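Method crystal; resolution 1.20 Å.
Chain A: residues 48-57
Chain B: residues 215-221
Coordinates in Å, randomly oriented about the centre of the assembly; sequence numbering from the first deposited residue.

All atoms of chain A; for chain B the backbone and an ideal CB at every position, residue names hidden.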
# COMPACT_ATOMS: atom_id res chain seq x y z
N LYS A 48 9.05 0.88 -5.54
CA LYS A 48 9.38 -0.15 -4.57
C LYS A 48 8.11 -0.68 -3.91
O LYS A 48 8.05 -1.86 -3.55
CB LYS A 48 10.35 0.36 -3.52
CG LYS A 48 10.86 -0.78 -2.65
CD LYS A 48 12.13 -0.43 -1.92
CE LYS A 48 12.69 -1.66 -1.23
NZ LYS A 48 13.94 -1.33 -0.50
N PHE A 49 7.11 0.17 -3.75
CA PHE A 49 5.84 -0.26 -3.17
C PHE A 49 5.28 -1.35 -4.09
O PHE A 49 4.82 -2.39 -3.62
CB PHE A 49 4.86 0.91 -3.10
CG PHE A 49 3.48 0.50 -2.65
CD1 PHE A 49 3.20 0.32 -1.30
CD2 PHE A 49 2.48 0.25 -3.59
CE1 PHE A 49 1.93 -0.10 -0.89
CE2 PHE A 49 1.22 -0.18 -3.18
CZ PHE A 49 0.95 -0.36 -1.83
N LEU A 50 5.30 -1.11 -5.39
CA LEU A 50 4.80 -2.10 -6.34
C LEU A 50 5.59 -3.40 -6.26
O LEU A 50 5.02 -4.48 -6.23
CB LEU A 50 4.85 -1.55 -7.76
CG LEU A 50 3.86 -0.42 -8.07
CD1 LEU A 50 4.16 0.13 -9.45
CD2 LEU A 50 2.42 -0.92 -8.00
N GLN A 51 6.92 -3.29 -6.24
CA GLN A 51 7.76 -4.48 -6.16
C GLN A 51 7.42 -5.30 -4.92
O GLN A 51 7.26 -6.51 -4.99
CB GLN A 51 9.23 -4.06 -6.12
CG GLN A 51 10.20 -5.22 -6.10
CD GLN A 51 11.62 -4.73 -6.08
OE1 GLN A 51 12.10 -4.24 -5.06
NE2 GLN A 51 12.30 -4.85 -7.20
N LEU A 52 7.33 -4.62 -3.78
CA LEU A 52 7.03 -5.31 -2.54
C LEU A 52 5.64 -5.94 -2.56
O LEU A 52 5.46 -7.06 -2.07
CB LEU A 52 7.16 -4.35 -1.35
CG LEU A 52 8.60 -3.89 -1.07
CD1 LEU A 52 8.59 -2.77 -0.04
CD2 LEU A 52 9.43 -5.07 -0.59
N LEU A 53 4.66 -5.26 -3.14
CA LEU A 53 3.32 -5.82 -3.19
C LEU A 53 3.31 -7.08 -4.05
O LEU A 53 2.62 -8.05 -3.74
CB LEU A 53 2.32 -4.79 -3.74
CG LEU A 53 0.85 -5.12 -3.47
CD1 LEU A 53 0.62 -5.29 -1.97
CD2 LEU A 53 -0.03 -4.02 -4.04
N VAL A 54 4.08 -7.06 -5.13
CA VAL A 54 4.18 -8.22 -6.01
C VAL A 54 4.78 -9.39 -5.21
O VAL A 54 4.31 -10.53 -5.32
CB VAL A 54 5.08 -7.92 -7.23
CG1 VAL A 54 5.52 -9.21 -7.91
CG2 VAL A 54 4.31 -7.05 -8.22
N GLN A 55 5.79 -9.11 -4.39
CA GLN A 55 6.42 -10.15 -3.59
C GLN A 55 5.47 -10.67 -2.52
O GLN A 55 5.42 -11.87 -2.26
CB GLN A 55 7.71 -9.62 -2.96
CG GLN A 55 8.72 -9.13 -3.98
CD GLN A 55 9.99 -8.59 -3.35
OE1 GLN A 55 9.94 -7.78 -2.42
NE2 GLN A 55 11.13 -9.01 -3.87
N ILE A 56 4.71 -9.77 -1.90
CA ILE A 56 3.77 -10.15 -0.86
C ILE A 56 2.71 -11.08 -1.42
O ILE A 56 2.34 -12.08 -0.80
CB ILE A 56 3.11 -8.91 -0.23
CG1 ILE A 56 4.16 -8.12 0.54
CG2 ILE A 56 1.97 -9.32 0.69
CD1 ILE A 56 3.70 -6.76 1.00
N GLN A 57 2.20 -10.76 -2.61
CA GLN A 57 1.20 -11.60 -3.23
C GLN A 57 1.82 -12.86 -3.81
O GLN A 57 1.15 -13.88 -3.96
CB GLN A 57 0.47 -10.87 -4.35
CG GLN A 57 -0.38 -11.82 -5.18
CD GLN A 57 -1.10 -11.16 -6.31
OE1 GLN A 57 -0.51 -10.40 -7.08
NE2 GLN A 57 -2.39 -11.45 -6.44
N UNK B 215 2.14 9.26 7.00
CA UNK B 215 2.63 8.24 6.09
C UNK B 215 2.93 6.94 6.80
O UNK B 215 2.85 6.85 8.02
CB UNK B 215 3.88 8.74 5.37
N UNK B 216 3.26 5.92 6.01
CA UNK B 216 3.55 4.61 6.56
C UNK B 216 4.67 3.89 5.85
O UNK B 216 4.97 4.15 4.68
CB UNK B 216 2.29 3.74 6.52
N UNK B 217 5.30 2.99 6.59
CA UNK B 217 6.36 2.14 6.08
C UNK B 217 5.77 0.76 5.83
O UNK B 217 4.95 0.27 6.63
CB UNK B 217 7.54 2.07 7.05
N UNK B 218 6.12 0.17 4.69
CA UNK B 218 5.70 -1.18 4.38
C UNK B 218 6.99 -1.94 4.15
O UNK B 218 7.77 -1.59 3.26
CB UNK B 218 4.76 -1.24 3.18
N UNK B 219 7.24 -2.95 4.98
CA UNK B 219 8.45 -3.74 4.88
C UNK B 219 8.12 -5.22 4.77
O UNK B 219 7.09 -5.69 5.27
CB UNK B 219 9.36 -3.48 6.09
N UNK B 220 9.01 -5.96 4.12
CA UNK B 220 8.84 -7.40 3.96
C UNK B 220 10.12 -8.09 4.40
O UNK B 220 11.22 -7.68 4.02
CB UNK B 220 8.49 -7.76 2.52
N UNK B 221 9.97 -9.13 5.21
CA UNK B 221 11.11 -9.90 5.70
C UNK B 221 11.49 -10.92 4.63
O UNK B 221 10.62 -11.62 4.10
CB UNK B 221 10.79 -10.59 7.03

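Chain A presents one helix, with backbone N-to-O hydrogen bonds such as Leu A52 N to Lys A48 O at 2.9 Å. Strand 215-221 passes it at 9.2 Å between axes, 44° apart in direction. The helix side chains reaching the strand most closely are Phe A49, Leu A52 and Ile A56, all apolar, so a strand position that faces them should favour carbon-rich groups.

Position 215 is out of reach, and its ideal CB has no chain A atom within 5.5 Å. Its phi/psi of 169/174 is an extended conformation that glycine adopts readily, though chain A sets no preference here. The residue is Gly B215.

At 216 CA-to-CB points sideways, and the ideal CB again has no neighbour within 5.5 Å. A short side chain would not touch the helix; a long or aromatic one could reach the ring of Phe A49. The residue is Phe B216, with chi1 at 69° (p). Its CZ lies 4.4 Å from CE1 of Phe A49, an atom that sits at the edge of the Phe B216 ring, near its plane.

Position 217 is out of reach, so chain A cannot discriminate; a beta-branched residue suits the extended backbone. Ile B217 is found.

Position 218 points toward the helix. Its ideal CB is 5.0 Å from Phe A49 CD1 and 5.2 Å from Leu A52 CD1, leaving space for a side chain that extends before it makes contact. Leucine, isoleucine or methionine would all be plausible, with a long unbranched chain best able to reach the helix backbone. The residue is Met B218, present as selenomethionine. With chi1 and chi2 both t, it extends until CE lies 3.4 Å from Phe A49 CD1, 3.7 Å from Leu A52 CB and 4.0 Å from Leu A53 N. SE is 4.0 Å from Ile A56 CD1 and 4.8 Å from the centroid of the Phe A49 ring, approached obliquely.

At 219 CA-to-CB points away and the ideal CB meets nothing, so chain A tolerates many residues. Ala B219 occupies it.

Position 220 again points toward chain A. The ideal CB is 4.2 Å from Leu A52 CD2 and 4.8 Å from Ile A56 CG1, favouring a compact branched aliphatic; Gln A55 OE1, at 5.1 Å, might also admit a small hydroxyl. The residue is Val B220, whose CG2 packs 3.6 Å from Ile A56 CG1 and 4.0 Å from Leu A52 CD2.

Position 221 is out of reach and unconstrained by the helix. Val B221 fills it.

Chain B, residues 215-221: GFIMAVV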
# COMPACT_ATOMS: atom_id res chain seq x y z
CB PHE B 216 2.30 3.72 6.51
CG PHE B 216 1.89 3.31 5.11
CD1 PHE B 216 1.22 4.20 4.27
CD2 PHE B 216 2.18 2.03 4.63
CE1 PHE B 216 0.85 3.82 2.98
CE2 PHE B 216 1.81 1.65 3.34
CZ PHE B 216 1.14 2.54 2.51
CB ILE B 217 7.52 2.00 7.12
CG1 ILE B 217 8.49 3.18 6.99
CG2 ILE B 217 8.26 0.67 6.92
CD1 ILE B 217 9.48 3.28 8.13
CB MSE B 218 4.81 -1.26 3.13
CG MSE B 218 4.37 -2.69 2.82
SE MSE B 218 2.96 -2.82 1.51
CE MSE B 218 4.04 -2.80 -0.10
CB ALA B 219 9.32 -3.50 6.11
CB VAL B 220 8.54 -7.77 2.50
CG1 VAL B 220 8.39 -9.28 2.37
CG2 VAL B 220 7.27 -7.07 2.05
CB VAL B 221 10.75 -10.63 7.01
CG1 VAL B 221 11.92 -11.48 7.47
CG2 VAL B 221 10.38 -9.62 8.08
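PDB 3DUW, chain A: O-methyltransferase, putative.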